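Local coordinates for cytochrome C-type biogenesis protein ccmF (Thermus thermophilus, PDB 6ZMQ) that is a membrane-embedded heme lyase of cytochrome c maturation, which binds heme b and probably takes part in attaching heme to apocytochrome c, at residues I148-I159 / P324-F332; Y458-F469 / L515-Y526. One frame throughout, in Å; residues are numbered along the deposited sequence.

The two contacts lie on opposite sides of the centre of this membrane protein, about 44 Å apart between centres and about 27 Å between nearest atoms, and they share no helix. They follow one another along the chain: interaction 1 pairs helix 135-157 with the start of helix 325-345, and interaction 2 then pairs the start of helix 460-484 with the end of helix 501-525. In each, two nearly antiparallel helices, predicted to span the membrane, pack against each other and carry a phosphatidylethanolamine along their side. Interaction 2 belongs to the C-terminal part of CcmF, and helix 501-525 also bears His510, an axial ligand of heme b; interaction 1 lies away from that site.

Interaction 1 of 2, residues I148-I159 / P324-F332; sequences IQVFFFGVMATI and PVGPAFLGF. With PTY (phosphatidylethanolamine), chain E.
Phe151 reaches across to helix 325-332 with one face of its ring against Phe332 and its far end, CE1 and CZ, against Ala328. CB sits beside lipid carbon C19 and Phe332 CE1. With CG anti to the backbone N (chi1 177°), the ring extends straight at the other helix: CG meets CG and CD1 of Phe332, and CD2 comes within 3.4 Å of Phe332 CD2. Along the opposite rim, CD1 meets two lipid carbons, C17 being 3.7 Å from it. CE2 stands over the centre of the Phe329 ring, and CZ ends 3.8 Å from Ala328 CB. These three phenylalanines form an aromatic cluster between two nearly antiparallel helices, both predicted to span the membrane, whose short axes run 11.1 Å apart. Phe151 and Phe332 make an offset stack (centroids 4.4 Å apart, planes at 22°), whereas Phe151 turns its edge to the face of Phe329 in a T-shaped pair at 80°. Phe152 brings its ring edge to Phe329, CE1 nearest CZ, and Ile148 sets CG1 at the edge of Phe332. Toward the lipid headgroup, Val155 CG2 rests on Ala328 CB, and Ile159 CD1 packs on Pro324 CG at 3.5 Å. Helix 288-307 backs the cluster through Phe307, which stacks on Phe329.

Interaction 2 of 2, residues Y458-F469 / L515-Y526; sequences YTLGASFALGLF and LMGLAIAFSQTY. With PTY (phosphatidylethanolamine), chain H.
The phenol oxygen of Tyr526 is gripped twice by Thr459: the backbone N-H of Thr459 donates to Tyr526 OH over 3.1 Å at 159°, and the hydroxyl OG1 donates to the same oxygen over 3.1 Å. Both donors come from the residue just before helix 460-469, so the turn that starts this helix is tied to the first residue beyond helix 515-525. With CG anti to its carbonyl carbon (chi1 -76°), the Tyr526 ring also passes Tyr458 and Ala462, its CE2 lying 3.8 Å from Ala462 CB. A phenylalanine in place of Tyr526 could keep much of this ring packing but would probably leave both Thr459 donors without their shared acceptor.

Next along the interface, Phe522 turns its edge to the face of Tyr458 in a T-shaped pair (centroids 5.5 Å apart, planes at 71°), while the methyl of Ala462 lies over the Phe522 ring as a CH-pi contact. Where the nearly antiparallel helices come close, 8.8 Å between the short axes, small residues meet, with Ala465 CB against Ala521 CB at 3.7 Å. Farther on, Leu466 and Leu518 lie side by side, and Leu518 CD1 presses on Phe469 CD2 at 3.7 Å. Phosphatidylethanolamine lines one flank: Gly461 takes its carbon C12 against CA, and Thr525 CG2 meets ester oxygen O7. The polar pairing is thus confined to one end of the helix pair, while aromatic and aliphatic groups join the remainder, in keeping with a membrane setting.

Interaction 1 of 2, residues I148-I159 / P324-F332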
loop_
_atom_site.group_PDB
_atom_site.type_symbol
_atom_site.label_atom_id
_atom_site.label_comp_id
_atom_site.label_asym_id
_atom_site.label_seq_id
_atom_site.Cartn_x
_atom_site.Cartn_y
_atom_site.Cartn_z
ATOM N N ILE A 148 -0.695 -12.536 17.389
ATOM C CA ILE A 148 -0.119 -11.379 16.687
ATOM C C ILE A 148 -0.017 -10.183 17.631
ATOM O O ILE A 148 1.003 -9.475 17.669
ATOM C CB ILE A 148 -0.952 -11.034 15.437
ATOM C CG1 ILE A 148 -0.881 -12.148 14.395
ATOM C CG2 ILE A 148 -0.464 -9.754 14.773
ATOM C CD1 ILE A 148 -1.905 -11.978 13.288
ATOM N N GLN A 149 -1.074 -9.969 18.427
ATOM C CA GLN A 149 -1.067 -8.920 19.449
ATOM C C GLN A 149 0.014 -9.160 20.497
ATOM O O GLN A 149 0.668 -8.212 20.951
ATOM C CB GLN A 149 -2.429 -8.846 20.141
ATOM C CG GLN A 149 -3.606 -8.456 19.276
ATOM C CD GLN A 149 -4.882 -8.338 20.090
ATOM O OE1 GLN A 149 -5.971 -8.341 19.544
ATOM N NE2 GLN A 149 -4.742 -8.247 21.406
ATOM N N VAL A 150 0.204 -10.425 20.895
ATOM C CA VAL A 150 1.241 -10.785 21.861
ATOM C C VAL A 150 2.629 -10.538 21.283
ATOM O O VAL A 150 3.518 -10.055 21.994
ATOM C CB VAL A 150 1.030 -12.238 22.345
ATOM C CG1 VAL A 150 2.310 -12.913 22.822
ATOM C CG2 VAL A 150 0.067 -12.228 23.478
ATOM N N PHE A 151 2.819 -10.782 19.974
ATOM C CA PHE A 151 4.103 -10.450 19.348
ATOM C C PHE A 151 4.349 -8.950 19.331
ATOM O O PHE A 151 5.460 -8.509 19.629
ATOM C CB PHE A 151 4.231 -10.965 17.915
ATOM C CG PHE A 151 5.543 -10.545 17.266
ATOM C CD1 PHE A 151 6.757 -10.980 17.789
ATOM C CD2 PHE A 151 5.566 -9.647 16.208
ATOM C CE1 PHE A 151 7.965 -10.583 17.223
ATOM C CE2 PHE A 151 6.769 -9.243 15.636
ATOM C CZ PHE A 151 7.969 -9.712 16.147
ATOM N N PHE A 152 3.326 -8.154 18.985
ATOM C CA PHE A 152 3.503 -6.700 18.910
ATOM C C PHE A 152 3.769 -6.090 20.277
ATOM O O PHE A 152 4.658 -5.247 20.425
ATOM C CB PHE A 152 2.286 -6.026 18.277
ATOM C CG PHE A 152 2.283 -6.081 16.793
ATOM C CD1 PHE A 152 3.451 -5.855 16.079
ATOM C CD2 PHE A 152 1.111 -6.343 16.106
ATOM C CE1 PHE A 152 3.451 -5.910 14.704
ATOM C CE2 PHE A 152 1.102 -6.397 14.728
ATOM C CZ PHE A 152 2.273 -6.186 14.032
ATOM N N PHE A 153 3.066 -6.553 21.302
ATOM C CA PHE A 153 3.271 -5.940 22.605
ATOM C C PHE A 153 4.459 -6.552 23.346
ATOM O O PHE A 153 5.083 -5.870 24.163
ATOM C CB PHE A 153 1.971 -5.992 23.402
ATOM C CG PHE A 153 0.976 -4.951 22.949
ATOM C CD1 PHE A 153 1.075 -3.647 23.403
ATOM C CD2 PHE A 153 -0.005 -5.255 22.012
ATOM C CE1 PHE A 153 0.188 -2.673 22.971
ATOM C CE2 PHE A 153 -0.900 -4.286 21.575
ATOM C CZ PHE A 153 -0.794 -2.996 22.057
ATOM N N GLY A 154 4.822 -7.805 23.047
ATOM C CA GLY A 154 6.110 -8.322 23.486
ATOM C C GLY A 154 7.284 -7.588 22.862
ATOM O O GLY A 154 8.192 -7.145 23.568
ATOM N N VAL A 155 7.238 -7.371 21.537
ATOM C CA VAL A 155 8.315 -6.669 20.835
ATOM C C VAL A 155 8.273 -5.172 21.146
ATOM O O VAL A 155 9.170 -4.417 20.761
ATOM C CB VAL A 155 8.241 -6.941 19.315
ATOM C CG1 VAL A 155 7.265 -6.002 18.587
ATOM C CG2 VAL A 155 9.618 -6.913 18.664
ATOM N N MET A 156 7.160 -4.702 21.711
ATOM C CA MET A 156 7.087 -3.355 22.253
ATOM C C MET A 156 7.542 -3.296 23.712
ATOM O O MET A 156 7.871 -2.217 24.209
ATOM C CB MET A 156 5.654 -2.851 22.124
ATOM C CG MET A 156 5.464 -1.343 22.055
ATOM S SD MET A 156 3.694 -0.998 21.971
ATOM C CE MET A 156 3.149 -2.197 20.743
ATOM N N ALA A 157 7.499 -4.414 24.445
ATOM C CA ALA A 157 7.819 -4.341 25.866
ATOM C C ALA A 157 9.239 -4.759 26.225
ATOM O O ALA A 157 9.902 -4.019 26.958
ATOM C CB ALA A 157 6.852 -5.195 26.689
ATOM N N THR A 158 9.746 -5.894 25.730
ATOM C CA THR A 158 11.088 -6.290 26.166
ATOM C C THR A 158 12.149 -5.555 25.347
ATOM O O THR A 158 13.190 -5.154 25.876
ATOM C CB THR A 158 11.288 -7.822 26.133
ATOM O OG1 THR A 158 12.650 -8.132 26.458
ATOM C CG2 THR A 158 10.938 -8.472 24.779
ATOM N N ILE A 159 11.882 -5.364 24.064
ATOM C CA ILE A 159 12.704 -4.600 23.144
ATOM C C ILE A 159 11.810 -3.449 22.697
ATOM O O ILE A 159 10.608 -3.501 22.971
ATOM C CB ILE A 159 13.168 -5.532 21.998
ATOM C CG1 ILE A 159 14.598 -5.274 21.541
ATOM C CG2 ILE A 159 12.227 -5.538 20.812
ATOM C CD1 ILE A 159 14.981 -6.248 20.450
ATOM N N PRO A 324 18.205 -5.052 16.879
ATOM C CA PRO A 324 17.653 -6.379 17.200
ATOM C C PRO A 324 16.138 -6.515 17.084
ATOM O O PRO A 324 15.597 -7.503 17.588
ATOM C CB PRO A 324 18.109 -6.567 18.653
ATOM C CG PRO A 324 18.112 -5.186 19.216
ATOM C CD PRO A 324 18.393 -4.232 18.092
ATOM N N VAL A 325 15.436 -5.582 16.438
ATOM C CA VAL A 325 13.990 -5.714 16.234
ATOM C C VAL A 325 13.687 -6.477 14.941
ATOM O O VAL A 325 12.763 -7.303 14.890
ATOM C CB VAL A 325 13.340 -4.304 16.274
ATOM C CG1 VAL A 325 13.984 -3.363 15.259
ATOM C CG2 VAL A 325 11.817 -4.334 16.089
ATOM N N GLY A 326 14.502 -6.236 13.913
ATOM C CA GLY A 326 14.571 -7.032 12.703
ATOM C C GLY A 326 14.693 -8.547 12.842
ATOM O O GLY A 326 14.043 -9.281 12.090
ATOM N N PRO A 327 15.560 -9.049 13.750
ATOM C CA PRO A 327 15.492 -10.484 14.108
ATOM C C PRO A 327 14.129 -10.965 14.600
ATOM O O PRO A 327 13.695 -12.057 14.203
ATOM C CB PRO A 327 16.562 -10.609 15.203
ATOM C CG PRO A 327 17.583 -9.612 14.821
ATOM C CD PRO A 327 16.866 -8.473 14.149
ATOM N N ALA A 328 13.433 -10.167 15.419
ATOM C CA ALA A 328 12.116 -10.562 15.918
ATOM C C ALA A 328 11.083 -10.581 14.799
ATOM O O ALA A 328 10.256 -11.501 14.717
ATOM C CB ALA A 328 11.673 -9.631 17.047
ATOM N N PHE A 329 11.133 -9.582 13.912
ATOM C CA PHE A 329 10.202 -9.548 12.787
ATOM C C PHE A 329 10.498 -10.646 11.770
ATOM O O PHE A 329 9.565 -11.182 11.161
ATOM C CB PHE A 329 10.234 -8.173 12.125
ATOM C CG PHE A 329 9.239 -7.219 12.708
ATOM C CD1 PHE A 329 9.574 -6.439 13.808
ATOM C CD2 PHE A 329 7.943 -7.161 12.214
ATOM C CE1 PHE A 329 8.651 -5.571 14.369
ATOM C CE2 PHE A 329 7.014 -6.309 12.775
ATOM C CZ PHE A 329 7.369 -5.508 13.852
ATOM N N LEU A 330 11.774 -11.028 11.617
ATOM C CA LEU A 330 12.129 -12.147 10.746
ATOM C C LEU A 330 11.618 -13.469 11.310
ATOM O O LEU A 330 11.078 -14.297 10.563
ATOM C CB LEU A 330 13.649 -12.177 10.543
ATOM C CG LEU A 330 14.333 -13.243 9.680
ATOM C CD1 LEU A 330 15.401 -12.597 8.822
ATOM C CD2 LEU A 330 14.968 -14.313 10.558
ATOM N N GLY A 331 11.758 -13.666 12.629
ATOM C CA GLY A 331 11.187 -14.844 13.272
ATOM C C GLY A 331 9.670 -14.898 13.204
ATOM O O GLY A 331 9.084 -15.970 13.030
ATOM N N PHE A 332 9.020 -13.735 13.306
ATOM C CA PHE A 332 7.564 -13.658 13.188
ATOM C C PHE A 332 7.100 -13.999 11.771
ATOM O O PHE A 332 6.101 -14.712 11.593
ATOM C CB PHE A 332 7.087 -12.261 13.594
ATOM C CG PHE A 332 5.592 -12.125 13.675
ATOM C CD1 PHE A 332 4.816 -13.105 14.274
ATOM C CD2 PHE A 332 4.959 -11.030 13.114
ATOM C CE1 PHE A 332 3.426 -12.971 14.334
ATOM C CE2 PHE A 332 3.574 -10.892 13.155
ATOM C CZ PHE A 332 2.809 -11.862 13.767
HETATM C C1 PTY E . 17.947 -10.980 21.074
HETATM C C2 PTY E . 24.921 -9.693 20.102
HETATM C C3 PTY E . 23.793 -9.738 19.070
HETATM O O4 PTY E . 17.248 -9.830 21.452
HETATM C C5 PTY E . 18.866 -10.377 18.795
HETATM C C6 PTY E . 17.865 -11.257 19.569
HETATM O O7 PTY E . 16.543 -11.114 19.079
HETATM C C8 PTY E . 15.794 -12.311 18.947
HETATM O O10 PTY E . 16.257 -13.333 19.327
HETATM C C11 PTY E . 14.388 -12.329 18.315
HETATM C C12 PTY E . 13.687 -13.699 18.446
HETATM C C13 PTY E . 12.602 -13.932 17.372
HETATM C C14 PTY E . 11.306 -14.554 17.920
HETATM C C15 PTY E . 10.067 -14.088 17.137
HETATM C C16 PTY E . 8.936 -15.133 17.106
HETATM C C17 PTY E . 7.648 -14.560 17.721
HETATM C C18 PTY E . 6.368 -15.179 17.140
HETATM C C19 PTY E . 5.142 -14.730 17.946
HETATM C C20 PTY E . 3.920 -15.597 17.613
HETATM C C21 PTY E . 2.900 -15.570 18.757
HETATM C C22 PTY E . 2.291 -16.961 18.983
HETATM C C23 PTY E . 1.144 -17.223 18.001
HETATM C C24 PTY E . 0.450 -18.551 18.327
HETATM C C25 PTY E . -0.832 -18.739 17.510
HETATM C C26 PTY E . -0.713 -19.983 16.626
HETATM C C27 PTY E . -2.054 -20.710 16.532
HETATM C C28 PTY E . -2.030 -21.603 15.295
HETATM C C29 PTY E . -3.023 -22.752 15.431
HETATM C C30 PTY E . 16.825 -9.879 22.787
HETATM C C31 PTY E . 15.554 -10.650 23.146
HETATM O O30 PTY E . 17.456 -9.344 23.638
HETATM C C32 PTY E . 14.411 -10.191 22.239
HETATM C C33 PTY E . 13.188 -11.102 22.373
HETATM C C34 PTY E . 12.000 -10.472 21.641
HETATM C C35 PTY E . 10.789 -11.406 21.700
HETATM C C36 PTY E . 9.483 -10.613 21.620
HETATM C C37 PTY E . 8.377 -11.375 22.351
HETATM C C38 PTY E . 7.254 -11.721 21.373
HETATM C C39 PTY E . 6.231 -12.657 22.019
HETATM C C40 PTY E . 6.411 -14.070 21.465
HETATM C C41 PTY E . 5.219 -14.961 21.820
HETATM C C42 PTY E . 5.491 -15.694 23.133
HETATM C C43 PTY E . 4.626 -16.949 23.203
HETATM C C44 PTY E . 3.472 -16.690 24.165
HETATM P P1 PTY E . 21.378 -10.532 19.704
HETATM O O11 PTY E . 22.577 -9.398 19.679
HETATM O O12 PTY E . 21.598 -11.512 18.576
HETATM O O13 PTY E . 21.483 -11.282 21.009
HETATM O O14 PTY E . 19.878 -9.836 19.611
HETATM N N1 PTY E . 25.565 -10.993 20.166
#

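Interaction 2 of 2, residues Y458-F469 / L515-Y526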
loop_
_atom_site.group_PDB
_atom_site.type_symbol
_atom_site.label_atom_id
_atom_site.label_comp_id
_atom_site.label_asym_id
_atom_site.label_seq_id
_atom_site.Cartn_x
_atom_site.Cartn_y
_atom_site.Cartn_z
ATOM N N TYR A 458 4.935 6.634 -32.348
ATOM C CA TYR A 458 4.958 5.758 -31.180
ATOM C C TYR A 458 5.572 4.389 -31.469
ATOM O O TYR A 458 5.090 3.637 -32.322
ATOM C CB TYR A 458 3.550 5.618 -30.600
ATOM C CG TYR A 458 2.836 6.946 -30.492
ATOM C CD1 TYR A 458 3.431 8.035 -29.839
ATOM C CD2 TYR A 458 1.568 7.119 -31.038
ATOM C CE1 TYR A 458 2.783 9.257 -29.754
ATOM C CE2 TYR A 458 0.915 8.330 -30.952
ATOM C CZ TYR A 458 1.524 9.391 -30.310
ATOM O OH TYR A 458 0.857 10.590 -30.227
ATOM N N THR A 459 6.650 4.091 -30.739
ATOM C CA THR A 459 7.370 2.824 -30.799
ATOM C C THR A 459 6.467 1.692 -30.314
ATOM O O THR A 459 5.472 1.924 -29.616
ATOM C CB THR A 459 8.635 2.904 -29.936
ATOM O OG1 THR A 459 9.159 4.234 -29.993
ATOM C CG2 THR A 459 9.728 1.954 -30.441
ATOM N N LEU A 460 6.848 0.450 -30.678
ATOM C CA LEU A 460 5.947 -0.707 -30.613
ATOM C C LEU A 460 5.541 -1.028 -29.175
ATOM O O LEU A 460 4.437 -1.528 -28.931
ATOM C CB LEU A 460 6.584 -1.918 -31.304
ATOM C CG LEU A 460 5.623 -3.076 -31.612
ATOM C CD1 LEU A 460 4.669 -2.670 -32.728
ATOM C CD2 LEU A 460 6.343 -4.358 -31.992
ATOM N N GLY A 461 6.403 -0.692 -28.212
ATOM C CA GLY A 461 6.008 -0.549 -26.822
ATOM C C GLY A 461 4.853 0.407 -26.568
ATOM O O GLY A 461 3.813 -0.017 -26.052
ATOM N N ALA A 462 5.010 1.684 -26.942
ATOM C CA ALA A 462 3.978 2.689 -26.676
ATOM C C ALA A 462 2.725 2.467 -27.526
ATOM O O ALA A 462 1.597 2.602 -27.033
ATOM C CB ALA A 462 4.543 4.090 -26.912
ATOM N N SER A 463 2.902 2.141 -28.809
ATOM C CA SER A 463 1.754 1.887 -29.675
ATOM C C SER A 463 1.023 0.601 -29.304
ATOM O O SER A 463 -0.214 0.545 -29.380
ATOM C CB SER A 463 2.205 1.842 -31.131
ATOM O OG SER A 463 3.486 1.296 -31.266
ATOM N N PHE A 464 1.754 -0.418 -28.842
ATOM C CA PHE A 464 1.103 -1.640 -28.389
ATOM C C PHE A 464 0.396 -1.422 -27.057
ATOM O O PHE A 464 -0.636 -2.041 -26.790
ATOM C CB PHE A 464 2.122 -2.771 -28.270
ATOM C CG PHE A 464 1.537 -4.030 -27.712
ATOM C CD1 PHE A 464 0.514 -4.676 -28.386
ATOM C CD2 PHE A 464 1.933 -4.507 -26.469
ATOM C CE1 PHE A 464 -0.061 -5.818 -27.867
ATOM C CE2 PHE A 464 1.351 -5.641 -25.941
ATOM C CZ PHE A 464 0.354 -6.301 -26.645
ATOM N N ALA A 465 0.929 -0.536 -26.212
ATOM C CA ALA A 465 0.231 -0.170 -24.982
ATOM C C ALA A 465 -1.054 0.599 -25.269
ATOM O O ALA A 465 -2.058 0.426 -24.561
ATOM C CB ALA A 465 1.154 0.645 -24.086
ATOM N N LEU A 466 -1.030 1.464 -26.293
ATOM C CA LEU A 466 -2.255 2.097 -26.787
ATOM C C LEU A 466 -3.255 1.055 -27.276
ATOM O O LEU A 466 -4.463 1.170 -27.010
ATOM C CB LEU A 466 -1.923 3.074 -27.917
ATOM C CG LEU A 466 -3.079 3.845 -28.564
ATOM C CD1 LEU A 466 -3.956 4.565 -27.543
ATOM C CD2 LEU A 466 -2.564 4.812 -29.620
ATOM N N GLY A 467 -2.756 0.034 -27.982
ATOM C CA GLY A 467 -3.602 -1.070 -28.410
ATOM C C GLY A 467 -4.206 -1.843 -27.252
ATOM O O GLY A 467 -5.378 -2.229 -27.291
ATOM N N LEU A 468 -3.422 -2.027 -26.185
ATOM C CA LEU A 468 -3.896 -2.733 -24.996
ATOM C C LEU A 468 -4.979 -1.951 -24.264
ATOM O O LEU A 468 -5.975 -2.531 -23.817
ATOM C CB LEU A 468 -2.734 -3.007 -24.046
ATOM C CG LEU A 468 -1.804 -4.166 -24.380
ATOM C CD1 LEU A 468 -0.864 -4.397 -23.216
ATOM C CD2 LEU A 468 -2.602 -5.408 -24.711
ATOM N N PHE A 469 -4.801 -0.632 -24.144
ATOM C CA PHE A 469 -5.819 0.206 -23.513
ATOM C C PHE A 469 -7.098 0.276 -24.345
ATOM O O PHE A 469 -8.202 0.310 -23.787
ATOM C CB PHE A 469 -5.274 1.609 -23.274
ATOM C CG PHE A 469 -6.310 2.593 -22.796
ATOM C CD1 PHE A 469 -6.792 2.510 -21.488
ATOM C CD2 PHE A 469 -6.801 3.592 -23.645
ATOM C CE1 PHE A 469 -7.744 3.394 -21.019
ATOM C CE2 PHE A 469 -7.762 4.498 -23.206
ATOM C CZ PHE A 469 -8.240 4.403 -21.879
ATOM N N LEU A 515 -5.955 2.463 -17.877
ATOM C CA LEU A 515 -5.474 3.817 -18.055
ATOM C C LEU A 515 -4.092 4.013 -17.442
ATOM O O LEU A 515 -3.254 4.706 -18.038
ATOM C CB LEU A 515 -6.488 4.766 -17.404
ATOM C CG LEU A 515 -6.548 6.296 -17.502
ATOM C CD1 LEU A 515 -6.150 6.832 -18.871
ATOM C CD2 LEU A 515 -7.945 6.765 -17.104
ATOM N N MET A 516 -3.797 3.320 -16.333
ATOM C CA MET A 516 -2.450 3.378 -15.764
ATOM C C MET A 516 -1.425 2.585 -16.566
ATOM O O MET A 516 -0.258 2.967 -16.586
ATOM C CB MET A 516 -2.426 2.898 -14.314
ATOM C CG MET A 516 -2.762 3.972 -13.289
ATOM S SD MET A 516 -2.197 3.662 -11.595
ATOM C CE MET A 516 -0.680 2.739 -11.846
ATOM N N GLY A 517 -1.816 1.467 -17.184
ATOM C CA GLY A 517 -0.895 0.748 -18.058
ATOM C C GLY A 517 -0.458 1.577 -19.252
ATOM O O GLY A 517 0.745 1.638 -19.569
ATOM N N LEU A 518 -1.427 2.274 -19.887
ATOM C CA LEU A 518 -1.091 3.252 -20.932
ATOM C C LEU A 518 -0.187 4.365 -20.408
ATOM O O LEU A 518 0.816 4.700 -21.050
ATOM C CB LEU A 518 -2.356 3.852 -21.568
ATOM C CG LEU A 518 -2.216 4.870 -22.732
ATOM C CD1 LEU A 518 -3.330 4.723 -23.731
ATOM C CD2 LEU A 518 -2.215 6.365 -22.312
ATOM N N ALA A 519 -0.549 4.963 -19.264
ATOM C CA ALA A 519 0.187 6.106 -18.719
ATOM C C ALA A 519 1.620 5.734 -18.334
ATOM O O ALA A 519 2.563 6.487 -18.606
ATOM C CB ALA A 519 -0.570 6.675 -17.515
ATOM N N ILE A 520 1.803 4.545 -17.746
ATOM C CA ILE A 520 3.129 4.093 -17.328
ATOM C C ILE A 520 4.009 3.786 -18.530
ATOM O O ILE A 520 5.173 4.208 -18.563
ATOM C CB ILE A 520 3.006 2.899 -16.360
ATOM C CG1 ILE A 520 2.125 3.319 -15.174
ATOM C CG2 ILE A 520 4.385 2.336 -15.937
ATOM C CD1 ILE A 520 2.139 2.410 -13.987
ATOM N N ALA A 521 3.461 3.124 -19.566
ATOM C CA ALA A 521 4.300 2.831 -20.728
ATOM C C ALA A 521 4.633 4.095 -21.521
ATOM O O ALA A 521 5.762 4.243 -22.014
ATOM C CB ALA A 521 3.632 1.789 -21.610
ATOM N N PHE A 522 3.692 5.044 -21.589
ATOM C CA PHE A 522 3.945 6.298 -22.297
ATOM C C PHE A 522 4.929 7.203 -21.547
ATOM O O PHE A 522 5.718 7.920 -22.180
ATOM C CB PHE A 522 2.621 7.022 -22.570
ATOM C CG PHE A 522 2.030 6.715 -23.929
ATOM C CD1 PHE A 522 1.166 5.648 -24.101
ATOM C CD2 PHE A 522 2.355 7.493 -25.025
ATOM C CE1 PHE A 522 0.622 5.361 -25.341
ATOM C CE2 PHE A 522 1.822 7.215 -26.268
ATOM C CZ PHE A 522 0.952 6.144 -26.422
ATOM N N SER A 523 4.894 7.196 -20.201
ATOM C CA SER A 523 5.848 8.001 -19.434
ATOM C C SER A 523 7.216 7.328 -19.340
ATOM O O SER A 523 8.244 8.015 -19.250
ATOM C CB SER A 523 5.294 8.298 -18.041
ATOM O OG SER A 523 5.045 7.114 -17.308
ATOM N N GLN A 524 7.245 5.994 -19.297
ATOM C CA GLN A 524 8.505 5.258 -19.263
ATOM C C GLN A 524 9.261 5.377 -20.579
ATOM O O GLN A 524 10.492 5.505 -20.589
ATOM C CB GLN A 524 8.243 3.787 -18.931
ATOM C CG GLN A 524 8.159 3.468 -17.438
ATOM C CD GLN A 524 9.408 3.872 -16.672
ATOM O OE1 GLN A 524 10.531 3.656 -17.129
ATOM N NE2 GLN A 524 9.214 4.461 -15.497
ATOM N N THR A 525 8.547 5.289 -21.706
ATOM C CA THR A 525 9.201 5.412 -23.005
ATOM C C THR A 525 9.678 6.839 -23.256
ATOM O O THR A 525 10.839 7.067 -23.615
ATOM C CB THR A 525 8.257 4.960 -24.126
ATOM O OG1 THR A 525 6.909 5.344 -23.824
ATOM C CG2 THR A 525 8.323 3.450 -24.319
ATOM N N TYR A 526 8.785 7.810 -23.086
ATOM C CA TYR A 526 8.935 9.123 -23.712
ATOM C C TYR A 526 9.310 10.213 -22.716
ATOM O O TYR A 526 8.595 11.194 -22.548
ATOM C CB TYR A 526 7.649 9.488 -24.432
ATOM C CG TYR A 526 7.529 8.742 -25.704
ATOM C CD1 TYR A 526 8.640 8.610 -26.523
ATOM C CD2 TYR A 526 6.319 8.195 -26.113
ATOM C CE1 TYR A 526 8.572 7.939 -27.693
ATOM C CE2 TYR A 526 6.238 7.505 -27.303
ATOM C CZ TYR A 526 7.380 7.390 -28.085
ATOM O OH TYR A 526 7.387 6.722 -29.273
HETATM C C1 PTY H . 10.567 0.702 -23.136
HETATM C C2 PTY H . 12.517 -5.820 -23.693
HETATM C C3 PTY H . 12.652 -4.881 -24.891
HETATM O O4 PTY H . 10.044 1.068 -21.892
HETATM C C5 PTY H . 10.282 -0.870 -25.059
HETATM C C6 PTY H . 9.729 -0.444 -23.702
HETATM O O7 PTY H . 8.395 -0.040 -23.835
HETATM C C8 PTY H . 7.520 -0.752 -23.005
HETATM O O10 PTY H . 7.010 -0.209 -22.080
HETATM C C11 PTY H . 7.254 -2.231 -23.290
HETATM C C12 PTY H . 5.792 -2.478 -23.655
HETATM C C13 PTY H . 5.729 -3.618 -24.674
HETATM C C14 PTY H . 5.975 -4.957 -23.975
HETATM C C15 PTY H . 5.833 -6.110 -24.967
HETATM C C16 PTY H . 4.551 -6.913 -24.720
HETATM C C17 PTY H . 4.334 -7.858 -25.907
HETATM C C18 PTY H . 3.122 -8.777 -25.716
HETATM C C19 PTY H . 2.772 -9.409 -27.069
HETATM C C20 PTY H . 1.301 -9.828 -27.178
HETATM C C21 PTY H . 0.927 -9.986 -28.657
HETATM C C22 PTY H . 0.555 -11.434 -28.996
HETATM C C23 PTY H . 0.046 -11.535 -30.439
HETATM C C24 PTY H . -0.779 -12.811 -30.624
HETATM C C25 PTY H . -1.624 -12.709 -31.893
HETATM C C26 PTY H . -2.990 -13.337 -31.626
HETATM C C27 PTY H . -3.076 -14.685 -32.337
HETATM C C28 PTY H . -4.106 -15.564 -31.633
HETATM C C29 PTY H . -3.544 -15.993 -30.280
HETATM C C30 PTY H . 11.004 1.273 -20.894
HETATM C C31 PTY H . 10.667 0.994 -19.428
HETATM O O30 PTY H . 12.081 1.672 -21.178
HETATM C C32 PTY H . 9.364 0.204 -19.323
HETATM C C33 PTY H . 9.081 -0.125 -17.857
HETATM C C34 PTY H . 8.157 -1.337 -17.782
HETATM C C35 PTY H . 6.757 -0.936 -18.237
HETATM C C36 PTY H . 5.753 -1.331 -17.159
HETATM C C37 PTY H . 4.413 -1.686 -17.800
HETATM C C38 PTY H . 3.484 -2.152 -16.686
HETATM C C39 PTY H . 2.036 -1.906 -17.091
HETATM C C40 PTY H . 1.162 -1.865 -15.842
HETATM C C41 PTY H . -0.079 -2.712 -16.116
HETATM C C42 PTY H . -1.064 -2.582 -14.958
HETATM C C43 PTY H . -0.478 -3.284 -13.736
HETATM C C44 PTY H . -1.563 -3.516 -12.686
HETATM P P1 PTY H . 12.421 -2.353 -25.511
HETATM O O11 PTY H . 11.987 -3.675 -24.627
HETATM O O12 PTY H . 12.058 -2.573 -26.959
HETATM O O13 PTY H . 13.915 -2.165 -25.415
HETATM O O14 PTY H . 11.671 -0.996 -24.949
HETATM N N1 PTY H . 12.946 -7.164 -24.048
#